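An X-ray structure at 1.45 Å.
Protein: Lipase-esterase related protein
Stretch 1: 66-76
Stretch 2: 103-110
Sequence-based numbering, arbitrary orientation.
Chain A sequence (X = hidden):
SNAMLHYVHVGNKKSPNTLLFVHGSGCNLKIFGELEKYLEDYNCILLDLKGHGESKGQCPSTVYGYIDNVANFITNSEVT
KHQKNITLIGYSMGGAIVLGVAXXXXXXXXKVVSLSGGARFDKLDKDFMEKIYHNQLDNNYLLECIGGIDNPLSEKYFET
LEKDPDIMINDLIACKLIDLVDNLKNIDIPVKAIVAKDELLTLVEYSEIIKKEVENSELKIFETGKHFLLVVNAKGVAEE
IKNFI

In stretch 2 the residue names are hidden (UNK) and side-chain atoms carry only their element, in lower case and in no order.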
# COMPACT_ATOMS: atom_id res chain seq x y z
N TYR A 66 -10.06 -6.90 1.80
CA TYR A 66 -9.63 -5.50 1.64
C TYR A 66 -9.94 -4.97 0.24
O TYR A 66 -10.41 -3.83 0.10
CB TYR A 66 -8.15 -5.34 1.98
CG TYR A 66 -7.80 -5.54 3.44
CD1 TYR A 66 -8.24 -4.64 4.41
CD2 TYR A 66 -7.00 -6.60 3.82
CE1 TYR A 66 -7.90 -4.81 5.75
CE2 TYR A 66 -6.63 -6.78 5.17
CZ TYR A 66 -7.09 -5.88 6.12
OH TYR A 66 -6.73 -6.05 7.44
N ILE A 67 -9.71 -5.79 -0.79
CA ILE A 67 -10.01 -5.39 -2.18
C ILE A 67 -11.49 -5.02 -2.32
O ILE A 67 -11.81 -3.95 -2.85
CB ILE A 67 -9.60 -6.52 -3.18
CG1 ILE A 67 -8.07 -6.69 -3.24
CG2 ILE A 67 -10.22 -6.28 -4.55
CD1 ILE A 67 -7.64 -8.03 -3.86
N ASP A 68 -12.37 -5.87 -1.79
CA ASP A 68 -13.81 -5.59 -1.85
C ASP A 68 -14.16 -4.31 -1.09
O ASP A 68 -14.97 -3.50 -1.55
CB ASP A 68 -14.60 -6.77 -1.31
CG ASP A 68 -14.56 -7.98 -2.25
OD1 ASP A 68 -14.10 -7.82 -3.40
OD2 ASP A 68 -14.98 -9.08 -1.81
N ASN A 69 -13.53 -4.09 0.07
CA ASN A 69 -13.80 -2.88 0.83
C ASN A 69 -13.38 -1.63 0.06
O ASN A 69 -14.08 -0.60 0.08
CB ASN A 69 -13.07 -2.86 2.17
CG ASN A 69 -13.53 -3.95 3.15
OD1 ASN A 69 -14.61 -4.56 3.06
ND2 ASN A 69 -12.68 -4.15 4.13
N VAL A 70 -12.19 -1.69 -0.55
CA VAL A 70 -11.66 -0.52 -1.26
C VAL A 70 -12.46 -0.25 -2.52
O VAL A 70 -12.75 0.91 -2.84
CB VAL A 70 -10.14 -0.65 -1.53
CG1 VAL A 70 -9.67 0.50 -2.39
CG2 VAL A 70 -9.39 -0.65 -0.19
N ALA A 71 -12.86 -1.31 -3.23
CA ALA A 71 -13.71 -1.12 -4.41
C ALA A 71 -15.06 -0.49 -4.02
O ALA A 71 -15.54 0.42 -4.70
CB ALA A 71 -13.91 -2.44 -5.19
N ASN A 72 -15.64 -0.93 -2.90
CA ASN A 72 -16.90 -0.33 -2.42
C ASN A 72 -16.72 1.15 -2.14
O ASN A 72 -17.58 1.97 -2.49
CB ASN A 72 -17.37 -1.11 -1.19
CG ASN A 72 -18.61 -0.55 -0.57
OD1 ASN A 72 -19.61 -0.32 -1.25
ND2 ASN A 72 -18.57 -0.34 0.75
N PHE A 73 -15.59 1.51 -1.53
CA PHE A 73 -15.30 2.92 -1.24
C PHE A 73 -15.20 3.71 -2.56
O PHE A 73 -15.80 4.77 -2.71
CB PHE A 73 -13.97 3.04 -0.45
CG PHE A 73 -13.63 4.45 -0.07
CD1 PHE A 73 -14.14 5.00 1.11
CD2 PHE A 73 -12.86 5.25 -0.92
CE1 PHE A 73 -13.84 6.33 1.45
CE2 PHE A 73 -12.56 6.56 -0.58
CZ PHE A 73 -13.06 7.11 0.60
N ILE A 74 -14.40 3.22 -3.50
CA ILE A 74 -14.23 3.97 -4.74
C ILE A 74 -15.58 4.21 -5.44
O ILE A 74 -15.88 5.34 -5.88
CB ILE A 74 -13.28 3.23 -5.68
CG1 ILE A 74 -11.87 3.23 -5.09
CG2 ILE A 74 -13.30 3.86 -7.07
CD1 ILE A 74 -10.92 2.17 -5.73
N THR A 75 -16.39 3.17 -5.52
CA THR A 75 -17.62 3.25 -6.28
C THR A 75 -18.65 4.11 -5.58
O THR A 75 -19.42 4.84 -6.25
CB THR A 75 -18.14 1.82 -6.51
OG1 THR A 75 -17.20 1.13 -7.33
CG2 THR A 75 -19.50 1.82 -7.23
N ASN A 76 -18.65 4.10 -4.25
CA ASN A 76 -19.78 4.63 -3.48
C ASN A 76 -19.52 5.85 -2.61
O ASN A 76 -20.47 6.55 -2.27
CB ASN A 76 -20.45 3.52 -2.66
CG ASN A 76 -21.05 2.46 -3.55
OD1 ASN A 76 -21.94 2.73 -4.37
ND2 ASN A 76 -20.55 1.24 -3.41
N UNK A 103 -8.03 -5.13 -11.01
CA UNK A 103 -8.70 -6.28 -11.65
C UNK A 103 -10.22 -6.21 -11.58
O UNK A 103 -10.90 -6.94 -12.32
c UNK A 103 -6.72 -8.36 -12.90
c UNK A 103 -6.11 -8.91 -10.50
c UNK A 103 -8.20 -7.59 -11.03
c UNK A 103 -6.76 -7.88 -11.42
N UNK A 104 -10.77 -5.33 -10.75
CA UNK A 104 -12.22 -5.11 -10.71
C UNK A 104 -12.70 -4.25 -11.87
O UNK A 104 -13.92 -4.15 -12.10
n UNK A 104 -14.48 -7.74 -6.20
c UNK A 104 -13.34 -6.40 -7.96
c UNK A 104 -12.36 -5.26 -8.12
c UNK A 104 -12.64 -4.44 -9.39
c UNK A 104 -13.23 -7.04 -6.58
N UNK A 105 -11.76 -3.59 -12.57
CA UNK A 105 -12.08 -2.82 -13.80
C UNK A 105 -13.10 -1.72 -13.50
O UNK A 105 -14.08 -1.52 -14.26
c UNK A 105 -9.62 -5.95 -15.93
n UNK A 105 -10.11 -6.36 -17.28
c UNK A 105 -11.83 -5.02 -15.18
c UNK A 105 -10.38 -4.72 -15.40
c UNK A 105 -12.62 -3.75 -14.91
N UNK A 106 -12.89 -0.99 -12.40
CA UNK A 106 -13.75 0.15 -12.07
C UNK A 106 -13.54 1.26 -13.08
O UNK A 106 -12.41 1.52 -13.47
c UNK A 106 -15.01 -1.05 -9.60
c UNK A 106 -13.28 0.17 -8.17
c UNK A 106 -13.60 -0.44 -9.56
c UNK A 106 -13.46 0.64 -10.63
N UNK A 107 -14.64 1.89 -13.58
CA UNK A 107 -14.45 2.78 -14.73
C UNK A 107 -13.52 3.96 -14.46
O UNK A 107 -12.88 4.42 -15.40
c UNK A 107 -16.06 1.73 -13.24
c UNK A 107 -16.71 2.92 -13.89
c UNK A 107 -15.89 3.25 -15.07
N UNK A 108 -13.45 4.44 -13.22
CA UNK A 108 -12.69 5.66 -12.91
C UNK A 108 -11.27 5.44 -12.39
O UNK A 108 -10.55 6.41 -12.15
c UNK A 108 -13.48 6.60 -11.98
c UNK A 108 -14.84 7.01 -12.57
o UNK A 108 -14.99 7.18 -13.79
n UNK A 108 -15.83 7.15 -11.70
N UNK A 109 -10.87 4.18 -12.21
CA UNK A 109 -9.52 3.89 -11.76
C UNK A 109 -8.66 3.79 -13.02
O UNK A 109 -8.87 2.90 -13.86
c UNK A 109 -8.00 2.20 -10.67
c UNK A 109 -10.21 2.79 -9.62
c UNK A 109 -9.46 2.59 -10.94
N UNK A 110 -7.72 4.72 -13.16
CA UNK A 110 -6.98 4.87 -14.42
C UNK A 110 -5.54 4.37 -14.37
O UNK A 110 -4.97 4.03 -15.40
c UNK A 110 -8.43 6.90 -15.06
n UNK A 110 -7.62 5.68 -19.43
c UNK A 110 -8.30 5.40 -18.33
c UNK A 110 -9.23 6.19 -16.17
n UNK A 110 -8.70 4.14 -18.10
n UNK A 110 -8.56 6.38 -17.45
c UNK A 110 -7.01 6.32 -14.88
O HOH W 1 -15.53 5.98 -8.96

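Position 103 carries four side-chain carbons, forked at the second, with no heteroatom. They make no contact with the helix 66-76, so the count and the fork identify the residue: Leu103, which takes no part in the contact.

Position 104 has four carbons in a row ending in a nitrogen, and CA-to-CB points toward the helix. The terminal nitrogen lies 2.8 Å from OD1 of Asp68, and the carbon beside it is 3.7 Å from CG2 of Ile67. An unbranched chain with a terminal amine is lysine. Lys104 suits the place because its aliphatic part can run past Ile67 and Ala71 while NZ, charged, reaches the carboxylate of Asp68 in a salt bridge that is also a hydrogen bond from NZ to OD1.

Position 105 has the same make-up, four carbons in a row and a nitrogen, yet is out of reach of the helix. It is Lys105. Its positive phi of 60° marks the departure from the preceding helix, and its exposed side chain is hydrogen-bonded elsewhere in the structure.

Position 106 again shows four carbons forked at the second. One branch end lies 4.0 Å from CB of Ala71 and 3.9 Å from CG2 of Ile74. This is Leu106, whose forked end spreads over the helix surface: CD1 packs on Ala71 and Ile74, and OG1 of Thr75 lies close to both methyls, nearest to CD2 of Leu106 at 3.8 Å.

Position 107 has three carbons closing a ring onto the backbone N, which only proline does. Pro107, with phi of -61°, fits the second place of the type I turn that begins at Leu106; it makes no contact with the helix.

Position 108 has two carbons, the second carrying one oxygen and one nitrogen: an amide, Asn108. It does not touch the helix directly, but ND2 of Asn108 donates to water 1 over 3.0 Å, and that water lies 3.2 Å from O of Ile74.

Position 109 has one carbon bearing two more, and one of these lies 4.0 Å from CD1 of Ile74. The compact branched side chain is Val109, buried where the strand begins.

Position 110 has three carbons, a nitrogen, then a carbon with two more nitrogens: a guanidinium, Arg110, exposed and out of reach of the helix.

The contact thus combines an apolar patch, where Leu106 and Val109 meet Ala71 and Ile74, with the salt bridge between the exposed residues Lys104 and Asp68. The two stretches together bury 309 Å², and one water lies between Asn108 and the backbone of Ile74.

Stretch 2 (103-110) LKKLPNVR
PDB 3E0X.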